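Local coordinates for protein catechol O-methyltransferase (Mycobacterium tuberculosis, PDB 6JCL) that transfers a methyl group from S-adenosyl-L-methionine to a hydroxyl of catechol-like compounds, with the help of a divalent metal cation, at residues K50-L55 and L135-A140; V103-A108 and D112-V117. All blocks are in the same frame, centred on the assembly; numbering follows the deposited sequence.

Contact 1: K50-L55 and L135-A140; sequences KFLCLL and LVFIDA. With SR (strontium ion), chain J; SAH (S-adenosyl-L-homocysteine), chain I.
Leu52 lays one methyl over the Phe137 ring: CD1 stands 3.9 Å from the ring centroid and only 12° off the normal, the geometry of a CH-pi contact on the face. The two side chains cross at about a right angle, and the other methyl, CD2 of Leu52, lies over the same side of the ring, 4.1 Å from CD1 of Phe137. With CG of Phe137 anti to its backbone N (chi1 179°), the ring is carried off the strand toward the helix. This is the close part of the contact. One turn further along the helix the fit is looser, a single methyl pair, Leu55 CD2 and Leu135 CD1, meeting at 4.2 Å, and no hydrogen bond joins the two segments. Polar chemistry begins just past the strand end. Asp139 grips the strontium ion with both carboxylate oxygens, OD1 at 2.5 Å and OD2 at 2.6 Å, and OD2 also accepts a hydrogen bond of 2.9 Å from N of S-adenosyl-L-homocysteine. A water bound to the metal donates to the ligand's OXT, and Asp165 and Asn166 complete the protein's share of the site. In this Rossmann-like methyltransferase fold, helix 46-58 thus packs on strand 133-138, which runs between parallel strands 63-67 and 160-165; Leu78 of helix 73-82 touches both Leu52 and Leu135.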
loop_
_atom_site.group_PDB
_atom_site.type_symbol
_atom_site.label_atom_id
_atom_site.label_comp_id
_atom_site.label_asym_id
_atom_site.label_seq_id
_atom_site.Cartn_x
_atom_site.Cartn_y
_atom_site.Cartn_z
ATOM N N LYS A 50 4.122 -1.801 9.595
ATOM C CA LYS A 50 4.731 -0.535 9.231
ATOM C C LYS A 50 3.986 0.121 8.076
ATOM O O LYS A 50 3.844 1.348 8.046
ATOM C CB LYS A 50 6.197 -0.741 8.874
ATOM C CG LYS A 50 6.924 0.596 8.628
ATOM C CD LYS A 50 8.237 0.588 9.368
ATOM C CE LYS A 50 8.848 1.961 9.400
ATOM N NZ LYS A 50 10.306 1.867 9.309
ATOM N N PHE A 51 3.495 -0.678 7.119
ATOM C CA PHE A 51 2.677 -0.127 6.037
ATOM C C PHE A 51 1.451 0.607 6.592
ATOM O O PHE A 51 1.127 1.715 6.147
ATOM C CB PHE A 51 2.263 -1.259 5.071
ATOM C CG PHE A 51 1.281 -0.820 4.019
ATOM C CD1 PHE A 51 1.728 -0.323 2.800
ATOM C CD2 PHE A 51 -0.084 -0.895 4.250
ATOM C CE1 PHE A 51 0.829 0.081 1.826
ATOM C CE2 PHE A 51 -0.986 -0.489 3.275
ATOM C CZ PHE A 51 -0.528 -0.000 2.060
ATOM N N LEU A 52 0.745 -0.009 7.551
ATOM C CA LEU A 52 -0.399 0.652 8.192
ATOM C C LEU A 52 0.023 1.941 8.878
ATOM O O LEU A 52 -0.684 2.952 8.808
ATOM C CB LEU A 52 -1.050 -0.251 9.228
ATOM C CG LEU A 52 -1.755 -1.481 8.704
ATOM C CD1 LEU A 52 -2.165 -2.310 9.909
ATOM C CD2 LEU A 52 -2.958 -1.067 7.861
ATOM N N CYS A 53 1.164 1.908 9.579
ATOM C CA CYS A 53 1.697 3.104 10.225
ATOM C C CYS A 53 1.961 4.223 9.209
ATOM O O CYS A 53 1.553 5.380 9.404
ATOM C CB CYS A 53 2.983 2.717 10.959
ATOM S SG CYS A 53 3.887 4.070 11.682
ATOM N N LEU A 54 2.640 3.894 8.109
ATOM C CA LEU A 54 2.986 4.911 7.122
ATOM C C LEU A 54 1.758 5.413 6.368
ATOM O O LEU A 54 1.720 6.582 5.956
ATOM C CB LEU A 54 4.025 4.346 6.157
ATOM C CG LEU A 54 5.371 4.007 6.825
ATOM C CD1 LEU A 54 6.340 3.413 5.783
ATOM C CD2 LEU A 54 6.032 5.193 7.508
ATOM N N LEU A 55 0.767 4.547 6.175
ATOM C CA LEU A 55 -0.482 4.962 5.544
ATOM C C LEU A 55 -1.209 5.977 6.415
ATOM O O LEU A 55 -1.640 7.033 5.935
ATOM C CB LEU A 55 -1.352 3.731 5.298
ATOM C CG LEU A 55 -2.713 3.946 4.656
ATOM C CD1 LEU A 55 -2.546 4.701 3.337
ATOM C CD2 LEU A 55 -3.416 2.583 4.435
ATOM N N LEU A 135 -9.324 6.581 8.721
ATOM C CA LEU A 135 -8.730 5.317 8.322
ATOM C C LEU A 135 -9.422 4.211 9.096
ATOM O O LEU A 135 -9.615 4.343 10.309
ATOM C CB LEU A 135 -7.222 5.341 8.611
ATOM C CG LEU A 135 -6.439 4.037 8.490
ATOM C CD1 LEU A 135 -6.576 3.502 7.102
ATOM C CD2 LEU A 135 -4.973 4.337 8.809
ATOM N N VAL A 136 -9.836 3.150 8.401
ATOM C CA VAL A 136 -10.477 2.010 9.041
ATOM C C VAL A 136 -9.717 0.768 8.626
ATOM O O VAL A 136 -9.530 0.531 7.426
ATOM C CB VAL A 136 -11.961 1.873 8.652
ATOM C CG1 VAL A 136 -12.656 0.769 9.500
ATOM C CG2 VAL A 136 -12.667 3.204 8.793
ATOM N N PHE A 137 -9.267 -0.012 9.608
ATOM C CA PHE A 137 -8.584 -1.284 9.352
ATOM C C PHE A 137 -9.497 -2.406 9.812
ATOM O O PHE A 137 -9.834 -2.480 10.996
ATOM C CB PHE A 137 -7.246 -1.345 10.089
ATOM C CG PHE A 137 -6.493 -2.637 9.892
ATOM C CD1 PHE A 137 -6.331 -3.188 8.625
ATOM C CD2 PHE A 137 -5.951 -3.303 10.982
ATOM C CE1 PHE A 137 -5.619 -4.414 8.448
ATOM C CE2 PHE A 137 -5.248 -4.509 10.823
ATOM C CZ PHE A 137 -5.087 -5.070 9.546
ATOM N N ILE A 138 -9.897 -3.284 8.887
ATOM C CA ILE A 138 -10.899 -4.305 9.176
ATOM C C ILE A 138 -10.190 -5.652 9.224
ATOM O O ILE A 138 -9.694 -6.148 8.201
ATOM C CB ILE A 138 -12.035 -4.290 8.143
ATOM C CG1 ILE A 138 -12.712 -2.905 8.143
ATOM C CG2 ILE A 138 -13.058 -5.405 8.446
ATOM C CD1 ILE A 138 -13.927 -2.789 7.220
ATOM N N ASP A 139 -10.142 -6.257 10.408
ATOM C CA ASP A 139 -9.350 -7.470 10.596
ATOM C C ASP A 139 -9.924 -8.317 11.734
ATOM O O ASP A 139 -9.204 -8.751 12.638
ATOM C CB ASP A 139 -7.882 -7.121 10.860
ATOM C CG ASP A 139 -6.969 -8.348 10.761
ATOM O OD1 ASP A 139 -7.362 -9.305 10.038
ATOM O OD2 ASP A 139 -5.885 -8.365 11.406
ATOM N N ALA A 140 -11.229 -8.592 11.690
ATOM C CA ALA A 140 -11.871 -9.332 12.778
ATOM C C ALA A 140 -12.462 -10.649 12.270
ATOM O O ALA A 140 -11.749 -11.409 11.602
ATOM C CB ALA A 140 -12.914 -8.446 13.475
HETATM SR SR SR J . -5.180 -10.477 10.013
HETATM N N SAH I . -5.354 -6.963 13.917
HETATM C CA SAH I . -4.567 -7.862 14.776
HETATM C CB SAH I . -5.056 -9.296 14.605
HETATM C CG SAH I . -6.559 -9.478 14.797
HETATM S SD SAH I . -6.947 -11.243 14.918
HETATM C C SAH I . -3.081 -7.767 14.457
HETATM O O SAH I . -2.228 -7.617 15.339
HETATM O OXT SAH I . -2.732 -7.805 13.284
HETATM C "C5'" SAH I . -8.749 -11.075 14.906
HETATM C "C4'" SAH I . -9.328 -10.550 16.222
HETATM O "O4'" SAH I . -10.698 -10.278 16.007
HETATM C "C3'" SAH I . -9.287 -11.546 17.390
HETATM O "O3'" SAH I . -8.667 -10.910 18.507
HETATM C "C2'" SAH I . -10.743 -11.858 17.695
HETATM O "O2'" SAH I . -11.006 -12.160 19.060
HETATM C "C1'" SAH I . -11.434 -10.597 17.169
HETATM N N9 SAH I . -12.862 -10.750 16.851
HETATM C C8 SAH I . -13.472 -11.848 16.278
HETATM N N7 SAH I . -14.787 -11.563 16.157
HETATM C C5 SAH I . -15.007 -10.309 16.629
HETATM C C6 SAH I . -16.172 -9.552 16.747
HETATM N N6 SAH I . -17.360 -10.026 16.355
HETATM N N1 SAH I . -16.075 -8.285 17.272
HETATM C C2 SAH I . -14.855 -7.786 17.707
HETATM N N3 SAH I . -13.707 -8.541 17.605
HETATM C C4 SAH I . -13.802 -9.792 17.068
HETATM O O HOH W 1 -3.129 -9.953 11.424
#

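Contact 2: V103-A108 and D112-V117; sequences VNLQRA and DRVEVV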
loop_
_atom_site.group_PDB
_atom_site.type_symbol
_atom_site.label_atom_id
_atom_site.label_comp_id
_atom_site.label_asym_id
_atom_site.label_seq_id
_atom_site.Cartn_x
_atom_site.Cartn_y
_atom_site.Cartn_z
ATOM N N VAL A 103 -2.146 -3.836 27.937
ATOM C CA VAL A 103 -0.779 -3.880 28.460
ATOM C C VAL A 103 0.229 -3.574 27.355
ATOM O O VAL A 103 1.199 -2.825 27.564
ATOM C CB VAL A 103 -0.503 -5.248 29.118
ATOM C CG1 VAL A 103 0.977 -5.382 29.466
ATOM C CG2 VAL A 103 -1.363 -5.430 30.362
ATOM N N ASN A 104 0.026 -4.153 26.167
ATOM C CA ASN A 104 0.979 -3.963 25.079
ATOM C C ASN A 104 1.004 -2.514 24.596
ATOM O O ASN A 104 2.077 -1.978 24.287
ATOM C CB ASN A 104 0.647 -4.912 23.925
ATOM C CG ASN A 104 1.033 -6.342 24.233
ATOM O OD1 ASN A 104 1.819 -6.598 25.150
ATOM N ND2 ASN A 104 0.485 -7.284 23.478
ATOM N N LEU A 105 -0.168 -1.872 24.527
ATOM C CA LEU A 105 -0.248 -0.476 24.098
ATOM C C LEU A 105 0.461 0.438 25.088
ATOM O O LEU A 105 1.138 1.401 24.699
ATOM C CB LEU A 105 -1.716 -0.062 23.965
ATOM C CG LEU A 105 -2.462 -0.777 22.846
ATOM C CD1 LEU A 105 -3.965 -0.761 23.138
ATOM C CD2 LEU A 105 -2.133 -0.099 21.539
ATOM N N GLN A 106 0.313 0.155 26.378
ATOM C CA GLN A 106 1.017 0.945 27.374
ATOM C C GLN A 106 2.531 0.830 27.196
ATOM O O GLN A 106 3.243 1.846 27.157
ATOM C CB GLN A 106 0.577 0.510 28.770
ATOM C CG GLN A 106 1.161 1.384 29.877
ATOM C CD GLN A 106 1.200 0.677 31.214
ATOM O OE1 GLN A 106 1.118 -0.551 31.284
ATOM N NE2 GLN A 106 1.345 1.450 32.286
ATOM N N ARG A 107 3.048 -0.399 27.071
ATOM C CA ARG A 107 4.492 -0.565 26.876
ATOM C C ARG A 107 4.973 0.054 25.571
ATOM O O ARG A 107 6.151 0.396 25.446
ATOM C CB ARG A 107 4.881 -2.053 26.926
ATOM C CG ARG A 107 6.331 -2.384 26.465
ATOM C CD ARG A 107 7.396 -1.583 27.280
ATOM N NE ARG A 107 8.791 -1.871 26.925
ATOM C CZ ARG A 107 9.479 -1.257 25.960
ATOM N NH1 ARG A 107 10.750 -1.572 25.734
ATOM N NH2 ARG A 107 8.903 -0.326 25.220
ATOM N N ALA A 108 4.104 0.211 24.595
ATOM C CA ALA A 108 4.480 0.869 23.353
ATOM C C ALA A 108 4.357 2.387 23.443
ATOM O O ALA A 108 4.659 3.079 22.466
ATOM C CB ALA A 108 3.640 0.342 22.186
ATOM N N ASP A 112 -2.385 6.379 25.797
ATOM C CA ASP A 112 -3.211 7.583 25.879
ATOM C C ASP A 112 -3.817 7.990 24.540
ATOM O O ASP A 112 -4.611 8.936 24.503
ATOM C CB ASP A 112 -2.399 8.750 26.443
ATOM C CG ASP A 112 -1.263 9.163 25.536
ATOM O OD1 ASP A 112 -0.812 8.320 24.730
ATOM O OD2 ASP A 112 -0.804 10.320 25.639
ATOM N N ARG A 113 -3.457 7.316 23.449
ATOM C CA ARG A 113 -4.053 7.551 22.141
ATOM C C ARG A 113 -5.058 6.481 21.725
ATOM O O ARG A 113 -5.645 6.605 20.643
ATOM C CB ARG A 113 -2.984 7.604 21.046
ATOM C CG ARG A 113 -1.722 8.307 21.407
ATOM C CD ARG A 113 -0.674 8.002 20.354
ATOM N NE ARG A 113 0.607 8.560 20.740
ATOM C CZ ARG A 113 1.672 8.581 19.957
ATOM N NH1 ARG A 113 1.598 8.074 18.741
ATOM N NH2 ARG A 113 2.804 9.122 20.395
ATOM N N VAL A 114 -5.216 5.407 22.495
ATOM C CA VAL A 114 -5.947 4.228 22.033
ATOM C C VAL A 114 -7.003 3.850 23.061
ATOM O O VAL A 114 -6.714 3.782 24.262
ATOM C CB VAL A 114 -5.006 3.031 21.780
ATOM C CG1 VAL A 114 -5.797 1.819 21.257
ATOM C CG2 VAL A 114 -3.890 3.423 20.839
ATOM N N GLU A 115 -8.228 3.629 22.591
ATOM C CA GLU A 115 -9.291 3.041 23.395
ATOM C C GLU A 115 -9.611 1.669 22.824
ATOM O O GLU A 115 -9.960 1.554 21.643
ATOM C CB GLU A 115 -10.541 3.926 23.396
ATOM C CG GLU A 115 -11.633 3.444 24.322
ATOM C CD GLU A 115 -12.883 4.303 24.241
ATOM O OE1 GLU A 115 -13.068 4.989 23.212
ATOM O OE2 GLU A 115 -13.672 4.306 25.211
ATOM N N VAL A 116 -9.497 0.639 23.657
ATOM C CA VAL A 116 -9.976 -0.698 23.320
ATOM C C VAL A 116 -11.414 -0.809 23.817
ATOM O O VAL A 116 -11.689 -0.645 25.015
ATOM C CB VAL A 116 -9.081 -1.784 23.944
ATOM C CG1 VAL A 116 -9.475 -3.185 23.461
ATOM C CG2 VAL A 116 -7.602 -1.509 23.643
ATOM N N VAL A 117 -12.339 -1.061 22.900
ATOM C CA VAL A 117 -13.763 -1.134 23.213
ATOM C C VAL A 117 -14.138 -2.602 23.144
ATOM O O VAL A 117 -14.030 -3.219 22.080
ATOM C CB VAL A 117 -14.602 -0.308 22.225
ATOM C CG1 VAL A 117 -16.098 -0.507 22.464
ATOM C CG2 VAL A 117 -14.215 1.152 22.297
#
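Leu105 reaches from the helix to the strand with both branches of its side chain, and nearly all the geometry follows from how that fork is set against two valines. CD1 is the shared atom: it lies 3.7 Å from CG1 of Val114 and equally 3.7 Å from CG2 of Val116, so one methyl bridges two residues that sit two apart on the strand and face the same way. Within the two segments the second branch meets Val114, CD2 of Leu105 being 4.0 Å from CG2 of Val114. Leu105 and Val114 cross at about a right angle, fork against fork, and each methyl of the valine meets a methyl of the leucine. Toward Val116 the approach is oblique and only one methyl, CG2, takes part. CG of Leu105 is anti to its carbonyl carbon (chi1 -67°), and chi2 of 157° then sets the two methyls; in Val116 the methyl beside the backbone N, CG2, is the one that meets the leucine. Glu115, between the valines, points its CB away from the helix.

The contact closes the second half of a beta-alpha-beta unit, in which strand 87-92 leads into helix 95-107 and the chain returns as the parallel strand 114-118 at the sheet's edge. Ile76 of helix 73-82 touches Leu105, and Thr75 and Ala79 of the same helix pack on Val114. Across the two segments there is neither a hydrogen bond nor a salt bridge, and the summed buried surface is 113 Å². The chemistry therefore implies that the two segments are held together by non-directional methyl contacts, while hydrogen bonds lie beside them: Arg102 NH2 to Val116 O, and the backbone pairing with strand 87-92.

Contacts 1 and 2 attach different helices to one sheet. Their centres are 16 Å apart and their nearest atoms about 8 Å apart; they do not touch but share elements: helix 73-82 touches side chains of both, and strands 87-92 and 63-67 lie between strand 114-118 and strand 133-138. Contact 1 is near the middle of the chain, its centre about 5 Å from the chain's centre, and runs directly into the metal and cofactor site. Contact 2 is peripheral, its centre about 15 Å from the centre of the chain. The side chain of Val116 is about 9 Å from S-adenosyl-L-homocysteine, yet about 4 Å from that of Glu92, which hydrogen-bonds the ligand, making it a second-shell neighbour.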